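Local coordinates for protein glycoside hydrolase family 31 (Trueperella pyogenes, PDB 5I0G) that probably breaks down cycloalternan, a cyclic alpha-glucan, as a family 31 glycoside hydrolase, and binds this sugar in a pocket at its TIM barrel, at residues W560-F565 against E573-A578; P568-E573 against R602-W607. The protein carries 1 engineered substitution. All coordinates share one frame; numbering follows the deposited sequence.

Contact 1 of 2, residues W560-F565 against E573-A578; sequences WDLAGF and ELYARA. With GLC (alpha-D-glucopyranose), chain B.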
loop_
_atom_site.group_PDB
_atom_site.type_symbol
_atom_site.label_atom_id
_atom_site.label_comp_id
_atom_site.label_asym_id
_atom_site.label_seq_id
_atom_site.Cartn_x
_atom_site.Cartn_y
_atom_site.Cartn_z
ATOM N N TRP A 560 -5.784 -9.132 -6.300
ATOM C CA TRP A 560 -5.330 -9.593 -5.002
ATOM C C TRP A 560 -4.756 -10.992 -5.163
ATOM O O TRP A 560 -5.005 -11.640 -6.183
ATOM C CB TRP A 560 -6.498 -9.552 -4.002
ATOM C CG TRP A 560 -7.644 -10.516 -4.305
ATOM C CD1 TRP A 560 -8.400 -10.583 -5.460
ATOM C CD2 TRP A 560 -8.157 -11.541 -3.431
ATOM N NE1 TRP A 560 -9.334 -11.597 -5.348
ATOM C CE2 TRP A 560 -9.212 -12.189 -4.116
ATOM C CE3 TRP A 560 -7.833 -11.962 -2.129
ATOM C CZ2 TRP A 560 -9.956 -13.246 -3.538
ATOM C CZ3 TRP A 560 -8.560 -13.017 -1.554
ATOM C CH2 TRP A 560 -9.619 -13.640 -2.260
ATOM N N ASP A 561 -3.991 -11.432 -4.158
ATOM C CA ASP A 561 -3.489 -12.802 -4.073
ATOM C C ASP A 561 -4.657 -13.677 -3.671
ATOM O O ASP A 561 -5.006 -13.741 -2.478
ATOM C CB ASP A 561 -2.388 -12.938 -3.016
ATOM C CG ASP A 561 -1.192 -12.047 -3.280
ATOM O OD1 ASP A 561 -0.986 -11.641 -4.453
ATOM O OD2 ASP A 561 -0.477 -11.737 -2.292
ATOM N N LEU A 562 -5.284 -14.326 -4.647
ATOM C CA LEU A 562 -6.521 -15.034 -4.373
ATOM C C LEU A 562 -6.300 -16.157 -3.338
ATOM O O LEU A 562 -5.318 -16.894 -3.418
ATOM C CB LEU A 562 -7.166 -15.554 -5.667
ATOM C CG LEU A 562 -6.551 -16.733 -6.412
ATOM C CD1 LEU A 562 -7.057 -18.074 -5.891
ATOM C CD2 LEU A 562 -6.892 -16.622 -7.891
ATOM N N ALA A 563 -7.201 -16.201 -2.353
ATOM C CA ALA A 563 -7.179 -17.112 -1.212
ATOM C C ALA A 563 -6.012 -16.902 -0.224
ATOM O O ALA A 563 -5.789 -17.739 0.642
ATOM C CB ALA A 563 -7.231 -18.558 -1.702
ATOM N N GLY A 564 -5.279 -15.787 -0.340
ATOM C CA GLY A 564 -4.092 -15.542 0.490
ATOM C C GLY A 564 -2.826 -16.235 -0.011
ATOM O O GLY A 564 -2.870 -17.363 -0.560
ATOM N N PHE A 565 -1.702 -15.548 0.200
ATOM C CA PHE A 565 -0.374 -16.016 -0.210
ATOM C C PHE A 565 0.493 -16.541 0.946
ATOM O O PHE A 565 1.464 -17.247 0.690
ATOM C CB PHE A 565 0.356 -14.901 -1.047
ATOM C CG PHE A 565 1.405 -14.090 -0.296
ATOM C CD1 PHE A 565 1.109 -13.409 0.888
ATOM C CD2 PHE A 565 2.691 -13.962 -0.820
ATOM C CE1 PHE A 565 2.085 -12.666 1.552
ATOM C CE2 PHE A 565 3.670 -13.216 -0.175
ATOM C CZ PHE A 565 3.375 -12.565 1.017
ATOM N N GLU A 573 -12.222 -25.174 0.453
ATOM C CA GLU A 573 -13.443 -24.409 0.245
ATOM C C GLU A 573 -13.160 -22.905 0.043
ATOM O O GLU A 573 -13.828 -22.231 -0.735
ATOM C CB GLU A 573 -14.369 -24.619 1.429
ATOM C CG GLU A 573 -15.764 -24.048 1.253
ATOM C CD GLU A 573 -16.655 -24.346 2.433
ATOM O OE1 GLU A 573 -17.876 -24.205 2.293
ATOM O OE2 GLU A 573 -16.152 -24.700 3.516
ATOM N N LEU A 574 -12.167 -22.394 0.750
ATOM C CA LEU A 574 -11.741 -21.004 0.582
ATOM C C LEU A 574 -11.127 -20.789 -0.793
ATOM O O LEU A 574 -11.375 -19.767 -1.438
ATOM C CB LEU A 574 -10.738 -20.612 1.655
ATOM C CG LEU A 574 -10.092 -19.234 1.520
ATOM C CD1 LEU A 574 -11.159 -18.141 1.517
ATOM C CD2 LEU A 574 -9.116 -19.044 2.669
ATOM N N TYR A 575 -10.310 -21.747 -1.230
ATOM C CA TYR A 575 -9.690 -21.648 -2.536
ATOM C C TYR A 575 -10.761 -21.566 -3.612
ATOM O O TYR A 575 -10.713 -20.674 -4.464
ATOM C CB TYR A 575 -8.763 -22.829 -2.796
ATOM C CG TYR A 575 -7.885 -22.645 -4.006
ATOM C CD1 TYR A 575 -6.717 -21.889 -3.929
ATOM C CD2 TYR A 575 -8.203 -23.249 -5.225
ATOM C CE1 TYR A 575 -5.894 -21.725 -5.035
ATOM C CE2 TYR A 575 -7.375 -23.108 -6.334
ATOM C CZ TYR A 575 -6.228 -22.331 -6.242
ATOM O OH TYR A 575 -5.417 -22.174 -7.343
ATOM N N ALA A 576 -11.721 -22.491 -3.540
ATOM C CA ALA A 576 -12.845 -22.553 -4.464
ATOM C C ALA A 576 -13.610 -21.246 -4.495
ATOM O O ALA A 576 -13.850 -20.708 -5.565
ATOM C CB ALA A 576 -13.807 -23.686 -4.080
ATOM N N ARG A 577 -14.021 -20.758 -3.329
ATOM C CA ARG A 577 -14.815 -19.524 -3.260
ATOM C C ARG A 577 -14.003 -18.328 -3.728
ATOM O O ARG A 577 -14.546 -17.444 -4.390
ATOM C CB ARG A 577 -15.334 -19.250 -1.857
ATOM C CG ARG A 577 -16.313 -20.277 -1.290
ATOM C CD ARG A 577 -17.471 -20.558 -2.216
ATOM N NE ARG A 577 -18.532 -21.289 -1.520
ATOM C CZ ARG A 577 -19.595 -21.830 -2.106
ATOM N NH1 ARG A 577 -19.781 -21.713 -3.416
ATOM N NH2 ARG A 577 -20.497 -22.475 -1.365
ATOM N N ALA A 578 -12.714 -18.307 -3.392
ATOM C CA ALA A 578 -11.832 -17.181 -3.745
ATOM C C ALA A 578 -11.480 -17.184 -5.224
ATOM O O ALA A 578 -11.384 -16.115 -5.824
ATOM C CB ALA A 578 -10.567 -17.188 -2.909
HETATM C C1 GLC B . 6.658 -8.830 -0.242
HETATM C C2 GLC B . 5.361 -8.906 -1.052
HETATM C C3 GLC B . 5.157 -10.309 -1.603
HETATM C C4 GLC B . 6.390 -10.841 -2.323
HETATM C C5 GLC B . 7.623 -10.670 -1.452
HETATM C C6 GLC B . 8.888 -11.037 -2.203
HETATM O O2 GLC B . 4.220 -8.556 -0.246
HETATM O O3 GLC B . 4.052 -10.353 -2.511
HETATM O O4 GLC B . 6.203 -12.231 -2.590
HETATM O O5 GLC B . 7.753 -9.313 -1.011
HETATM O O6 GLC B . 9.897 -11.216 -1.215
#

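Contact 2 of 2, residues P568-E573 against R602-W607; sequences PVPEAE and RDRTPW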
loop_
_atom_site.group_PDB
_atom_site.type_symbol
_atom_site.label_atom_id
_atom_site.label_comp_id
_atom_site.label_asym_id
_atom_site.label_seq_id
_atom_site.Cartn_x
_atom_site.Cartn_y
_atom_site.Cartn_z
ATOM N N PRO A 568 0.188 -21.718 5.628
ATOM C CA PRO A 568 -0.310 -22.952 5.019
ATOM C C PRO A 568 -1.296 -22.681 3.869
ATOM O O PRO A 568 -1.992 -21.659 3.869
ATOM C CB PRO A 568 -1.019 -23.658 6.184
ATOM C CG PRO A 568 -0.363 -23.122 7.414
ATOM C CD PRO A 568 -0.071 -21.686 7.083
ATOM N N VAL A 569 -1.342 -23.568 2.888
ATOM C CA VAL A 569 -2.274 -23.364 1.785
ATOM C C VAL A 569 -3.704 -23.190 2.302
ATOM O O VAL A 569 -4.067 -23.734 3.349
ATOM C CB VAL A 569 -2.231 -24.508 0.742
ATOM C CG1 VAL A 569 -0.850 -24.578 0.094
ATOM C CG2 VAL A 569 -2.646 -25.856 1.346
ATOM N N PRO A 570 -4.527 -22.427 1.570
ATOM C CA PRO A 570 -5.912 -22.278 1.978
ATOM C C PRO A 570 -6.645 -23.598 2.040
ATOM O O PRO A 570 -6.337 -24.513 1.257
ATOM C CB PRO A 570 -6.503 -21.410 0.873
ATOM C CG PRO A 570 -5.610 -21.621 -0.303
ATOM C CD PRO A 570 -4.260 -21.692 0.321
ATOM N N GLU A 571 -7.610 -23.700 2.952
ATOM C CA GLU A 571 -8.497 -24.857 2.941
ATOM C C GLU A 571 -9.203 -24.899 1.578
ATOM O O GLU A 571 -9.331 -23.859 0.903
ATOM C CB GLU A 571 -9.484 -24.844 4.113
ATOM C CG GLU A 571 -10.511 -23.713 4.131
ATOM C CD GLU A 571 -11.674 -23.938 5.095
ATOM O OE1 GLU A 571 -12.279 -22.939 5.527
ATOM O OE2 GLU A 571 -12.017 -25.114 5.397
ATOM N N ALA A 572 -9.618 -26.090 1.162
ATOM C CA ALA A 572 -10.147 -26.279 -0.191
ATOM C C ALA A 572 -11.331 -25.365 -0.516
ATOM O O ALA A 572 -11.427 -24.849 -1.625
ATOM C CB ALA A 572 -10.539 -27.733 -0.420
ATOM N N GLU A 573 -12.222 -25.174 0.453
ATOM C CA GLU A 573 -13.443 -24.409 0.245
ATOM C C GLU A 573 -13.160 -22.905 0.043
ATOM O O GLU A 573 -13.828 -22.231 -0.735
ATOM C CB GLU A 573 -14.369 -24.619 1.429
ATOM C CG GLU A 573 -15.764 -24.048 1.253
ATOM C CD GLU A 573 -16.655 -24.346 2.433
ATOM O OE1 GLU A 573 -17.876 -24.205 2.293
ATOM O OE2 GLU A 573 -16.152 -24.700 3.516
ATOM N N ARG A 602 4.136 -24.714 -0.625
ATOM C CA ARG A 602 3.186 -23.625 -0.339
ATOM C C ARG A 602 2.537 -22.993 -1.560
ATOM O O ARG A 602 1.780 -22.050 -1.379
ATOM C CB ARG A 602 3.871 -22.508 0.466
ATOM C CG ARG A 602 4.303 -22.916 1.852
ATOM C CD ARG A 602 3.155 -23.034 2.851
ATOM N NE ARG A 602 3.506 -22.238 4.035
ATOM C CZ ARG A 602 3.517 -22.638 5.307
ATOM N NH1 ARG A 602 3.150 -23.860 5.680
ATOM N NH2 ARG A 602 3.865 -21.758 6.236
ATOM N N ASP A 603 2.839 -23.483 -2.775
ATOM C CA ASP A 603 2.285 -22.923 -4.029
ATOM C C ASP A 603 0.747 -22.847 -3.958
ATOM O O ASP A 603 0.111 -23.753 -3.417
ATOM C CB ASP A 603 2.652 -23.783 -5.257
ATOM C CG ASP A 603 4.167 -23.765 -5.619
ATOM O OD1 ASP A 603 5.008 -23.213 -4.872
ATOM O OD2 ASP A 603 4.512 -24.342 -6.689
ATOM N N ARG A 604 0.166 -21.775 -4.499
ATOM C CA ARG A 604 -1.294 -21.624 -4.570
ATOM C C ARG A 604 -1.816 -22.038 -5.952
ATOM O O ARG A 604 -2.829 -21.535 -6.434
ATOM C CB ARG A 604 -1.727 -20.177 -4.208
ATOM C CG ARG A 604 -2.144 -19.975 -2.764
ATOM C CD ARG A 604 -1.017 -20.293 -1.781
ATOM N NE ARG A 604 -1.335 -19.768 -0.452
ATOM C CZ ARG A 604 -0.668 -20.034 0.676
ATOM N NH1 ARG A 604 0.380 -20.855 0.709
ATOM N NH2 ARG A 604 -1.075 -19.471 1.806
ATOM N N THR A 605 -1.111 -22.976 -6.583
ATOM C CA THR A 605 -1.540 -23.556 -7.840
ATOM C C THR A 605 -2.738 -24.459 -7.514
ATOM O O THR A 605 -2.800 -25.002 -6.407
ATOM C CB THR A 605 -0.444 -24.431 -8.477
ATOM O OG1 THR A 605 -0.071 -25.459 -7.559
ATOM C CG2 THR A 605 0.792 -23.615 -8.831
ATOM N N PRO A 606 -3.691 -24.611 -8.455
ATOM C CA PRO A 606 -4.850 -25.481 -8.191
ATOM C C PRO A 606 -4.468 -26.925 -7.815
ATOM O O PRO A 606 -5.132 -27.536 -6.967
ATOM C CB PRO A 606 -5.607 -25.456 -9.525
ATOM C CG PRO A 606 -5.239 -24.138 -10.141
ATOM C CD PRO A 606 -3.813 -23.908 -9.749
ATOM N N TRP A 607 -3.399 -27.447 -8.423
ATOM C CA TRP A 607 -2.966 -28.838 -8.190
ATOM C C TRP A 607 -2.267 -29.000 -6.841
ATOM O O TRP A 607 -2.489 -29.976 -6.163
ATOM C CB TRP A 607 -2.112 -29.417 -9.341
ATOM C CG TRP A 607 -1.188 -28.435 -9.934
ATOM C CD1 TRP A 607 0.084 -28.152 -9.541
ATOM C CD2 TRP A 607 -1.487 -27.567 -11.019
ATOM N NE1 TRP A 607 0.597 -27.146 -10.325
ATOM C CE2 TRP A 607 -0.354 -26.761 -11.231
ATOM C CE3 TRP A 607 -2.616 -27.380 -11.825
ATOM C CZ2 TRP A 607 -0.300 -25.795 -12.238
ATOM C CZ3 TRP A 607 -2.570 -26.410 -12.812
ATOM C CH2 TRP A 607 -1.414 -25.636 -13.015
#

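Contact 1 of 2, residues W560-F565 against E573-A578
A563 sets its methyl group against the side of helix 572-582, where CB lies 3.8 Å from CB of A578 and 4.0 Å from CD1 of Y575. With so little side chain on either alanine, the two backbones draw together until their CA atoms are 5.3 Å apart. The methyl of A578 touches both the loop backbone and the indole, with CB 3.6 Å from A563 N and 3.7 Å from W560 CH2. In W560, CG lies between the backbone N and the carbonyl carbon (chi1 65°), which folds the indole back against the turn, so that L562 CA lies over its centre and CH2 reaches A578. L562 CD1 meets Y575 CE1 at 3.9 Å, the two side chains crossing at a slant. Residues 561-564 form a type II beta turn, closed by G564 N to D561 O at 3.0 Å. This is the beta-to-alpha loop of a TIM-barrel beta-alpha-beta unit, leading from strand 558-561 towards its helix, and F565 just beyond the turn meets glucose C3 through CE2 at 3.6 Å. Polar groups find partners elsewhere: A563 O accepts from S535 OG, and Y575 OH turns to the carbonyl O of R604. The junction between turn and helix is therefore apolar, resting on close-fitting methyl, leucine and aromatic carbons.

Contact 2 of 2, residues P568-E573 against R602-W607
Near V569 and R602, whose CA atoms are 5.9 Å apart, an extended segment of the TIM barrel's loops meets an irregular one, each leading into a helix. Residues 568-571 hold a polyproline II conformation up to E571, the N-cap of helix 572-582, whereas 602-605 follows no regular course before T605 caps helix 606-613 by bonding through OG1 to N608 N. Two arginines from 602-607 then wrap the proline-rich segment. R602 lays its guanidinium flat over P568, with the proline N 3.5 Å from CZ and above the centre of the group; bends at chi2 and chi3 turn the arginine end back alongside the ring. The R604 guanidinium turns one face to V569 CA and P570 CD, the latter 3.6 Å from NE. This arginine is firmly anchored: NH2 bonds to S535 OG and G567 O, so a buried charged group is held by backbone and hydroxyl oxygens. V569 CG1 packs against the carbonyl oxygens of the partner loop, 3.7 Å from D603 O, while the D603 carboxylate turns to W304. Within the second segment, R604 NH1 donates to R602 O at 2.8 Å, with an N-H...O angle of 161°, meeting a lone pair in the carbonyl plane, and R602 O lies only 6° out of the R604 guanidinium plane.

In the fold
Contacts 1 and 2 are centred 8 Å apart and interleave along the chain, so that the loop joining strand 558-561 to helix 572-582 takes part in both, and E573 belongs to each. R604 ties them directly: its NE hydrogen-bonds G564 O of the contact 1 loop at 2.9 Å, and its carbonyl O lies 2.8 Å from the helix hydroxyl Y575 OH, also a hydrogen bond. The R604 side chain remains about 11 Å from a bound glucose. The sugar is touched instead by F565, whose ring meets that of H591; H591 and E330 hydrogen-bond that glucose. Contact 2 is thus joined to the pocket loop through R604.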